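UDP-glucose 4-epimerase (Campylobacter jejuni subsp. jejuni serotype O:2, PDB 7K3P) interconverts UDP-glucose and UDP-galactose, and probably their N-acetylated counterparts, using bound NAD. Local coordinates at residues 150-155 / 267-272. The protein carries 2 engineered substitutions. Sequence-based numbering, arbitrary orientation.
Sequences VSETSP and SNVFNV
The backbone N of Asn271 donates to Glu152 OE2 at 2.7 Å in a nearly straight bond (175°). The amide belongs to strand 268-271, the outermost strand within this chain of the seven-stranded parallel Rossmann sheet. Asn268 and Phe270 make backbone bonds to strand 184-189, while the N-H of Asn271 is taken by the carboxylate of Glu152, whose side chain is long enough to span from the loop after strand 149-150. The peptide proton meets OE2 on its anti side, close to the carboxylate plane. A water whose O lies 2.8 Å from Glu152 OE2 is also within hydrogen-bonding distance of Asn271 O, so it sits between the carboxylate and the carbonyl of the same residue.

Glu152 follows Ser151 in a type I turn from Ser151 to Ser154, in which Ser151 O accepts from Ser154 N and, at 2.8 Å, from Ser154 OG. Serine suits the turn's start because its short OG accepts from Thr153 N, making an ST turn. With CG of Glu152 anti to the carbonyl carbon (chi1 -68°), this atom comes 3.5 Å from Val269 O, and the bend at chi2 (83°) lays the carboxylate over the Asn271 amide, their planes 22° apart.

Asparagine fits here because its amide offers both polarities: OD1 accepts a hydrogen bond from Tyr142 OH, while ND2 bonds to Asp313 O and lies 2.9 Å from Val150 O.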
loop_
_atom_site.group_PDB
_atom_site.type_symbol
_atom_site.label_atom_id
_atom_site.label_comp_id
_atom_site.label_asym_id
_atom_site.label_seq_id
_atom_site.Cartn_x
_atom_site.Cartn_y
_atom_site.Cartn_z
ATOM N N VAL A 150 -15.434 18.096 1.651
ATOM C CA VAL A 150 -14.378 17.365 0.940
ATOM C C VAL A 150 -14.880 16.688 -0.346
ATOM O O VAL A 150 -15.844 15.911 -0.329
ATOM C CB VAL A 150 -13.725 16.306 1.868
ATOM C CG1 VAL A 150 -12.451 15.754 1.266
ATOM C CG2 VAL A 150 -13.401 16.935 3.218
ATOM N N SER A 151 -14.226 16.984 -1.463
ATOM C CA SER A 151 -14.603 16.373 -2.734
ATOM C C SER A 151 -13.629 15.234 -3.053
ATOM O O SER A 151 -12.540 15.162 -2.474
ATOM C CB SER A 151 -14.612 17.413 -3.856
ATOM O OG SER A 151 -13.388 17.416 -4.569
ATOM N N GLU A 152 -14.022 14.350 -3.965
ATOM C CA GLU A 152 -13.208 13.174 -4.294
ATOM C C GLU A 152 -11.808 13.563 -4.755
ATOM O O GLU A 152 -10.860 12.781 -4.625
ATOM C CB GLU A 152 -13.893 12.315 -5.364
ATOM C CG GLU A 152 -15.166 11.627 -4.914
ATOM C CD GLU A 152 -16.378 12.537 -4.993
ATOM O OE1 GLU A 152 -16.220 13.704 -5.412
ATOM O OE2 GLU A 152 -17.480 12.093 -4.609
ATOM N N THR A 153 -11.669 14.781 -5.267
ATOM C CA THR A 153 -10.368 15.264 -5.759
ATOM C C THR A 153 -9.412 15.791 -4.670
ATOM O O THR A 153 -8.262 16.126 -4.970
ATOM C CB THR A 153 -10.570 16.361 -6.807
ATOM O OG1 THR A 153 -11.412 17.374 -6.248
ATOM C CG2 THR A 153 -11.270 15.781 -8.027
ATOM N N SER A 154 -9.876 15.874 -3.422
ATOM C CA SER A 154 -9.024 16.353 -2.328
ATOM C C SER A 154 -7.855 15.410 -2.168
ATOM O O SER A 154 -7.958 14.231 -2.504
ATOM C CB SER A 154 -9.787 16.415 -1.003
ATOM O OG SER A 154 -11.029 17.069 -1.155
ATOM N N PRO A 155 -6.734 15.918 -1.642
ATOM C CA PRO A 155 -5.557 15.060 -1.483
ATOM C C PRO A 155 -5.827 13.864 -0.573
ATOM O O PRO A 155 -6.520 13.955 0.458
ATOM C CB PRO A 155 -4.518 15.992 -0.845
ATOM C CG PRO A 155 -5.305 17.115 -0.260
ATOM C CD PRO A 155 -6.503 17.288 -1.151
ATOM N N SER A 267 -14.772 3.076 -14.518
ATOM C CA SER A 267 -14.366 3.052 -13.113
ATOM C C SER A 267 -14.507 4.440 -12.495
ATOM O O SER A 267 -14.374 5.451 -13.193
ATOM C CB SER A 267 -12.920 2.560 -13.002
ATOM O OG SER A 267 -12.852 1.177 -13.307
ATOM N N ASN A 268 -14.796 4.503 -11.199
ATOM C CA ASN A 268 -14.946 5.803 -10.551
ATOM C C ASN A 268 -14.847 5.716 -9.037
ATOM O O ASN A 268 -14.910 4.622 -8.463
ATOM C CB ASN A 268 -16.289 6.442 -10.940
ATOM C CG ASN A 268 -16.157 7.923 -11.256
ATOM O OD1 ASN A 268 -15.267 8.603 -10.739
ATOM N ND2 ASN A 268 -17.036 8.426 -12.118
ATOM N N VAL A 269 -14.716 6.877 -8.395
ATOM C CA VAL A 269 -14.748 6.955 -6.933
ATOM C C VAL A 269 -15.813 7.968 -6.513
ATOM O O VAL A 269 -15.947 9.025 -7.136
ATOM C CB VAL A 269 -13.344 7.306 -6.370
ATOM C CG1 VAL A 269 -12.752 8.500 -7.125
ATOM C CG2 VAL A 269 -13.396 7.570 -4.870
ATOM N N PHE A 270 -16.592 7.633 -5.487
ATOM C CA PHE A 270 -17.672 8.500 -5.035
ATOM C C PHE A 270 -17.613 8.665 -3.535
ATOM O O PHE A 270 -17.458 7.669 -2.805
ATOM C CB PHE A 270 -19.056 7.886 -5.329
ATOM C CG PHE A 270 -19.397 7.785 -6.789
ATOM C CD1 PHE A 270 -19.631 8.928 -7.546
ATOM C CD2 PHE A 270 -19.527 6.538 -7.391
ATOM C CE1 PHE A 270 -19.964 8.832 -8.891
ATOM C CE2 PHE A 270 -19.858 6.425 -8.744
ATOM C CZ PHE A 270 -20.077 7.582 -9.501
ATOM N N ASN A 271 -17.780 9.902 -3.068
ATOM C CA ASN A 271 -18.182 10.102 -1.691
ATOM C C ASN A 271 -19.635 9.663 -1.572
ATOM O O ASN A 271 -20.437 9.915 -2.480
ATOM C CB ASN A 271 -18.099 11.583 -1.310
ATOM C CG ASN A 271 -16.680 12.078 -1.165
ATOM O OD1 ASN A 271 -15.779 11.326 -0.770
ATOM N ND2 ASN A 271 -16.469 13.364 -1.472
ATOM N N VAL A 272 -19.992 9.055 -0.447
ATOM C CA VAL A 272 -21.394 8.812 -0.146
ATOM C C VAL A 272 -21.769 9.633 1.069
ATOM O O VAL A 272 -21.198 9.449 2.149
ATOM C CB VAL A 272 -21.685 7.334 0.150
ATOM C CG1 VAL A 272 -23.191 7.119 0.265
ATOM C CG2 VAL A 272 -21.094 6.440 -0.955
HETATM O O HOH W 1 -20.262 12.002 -4.295
#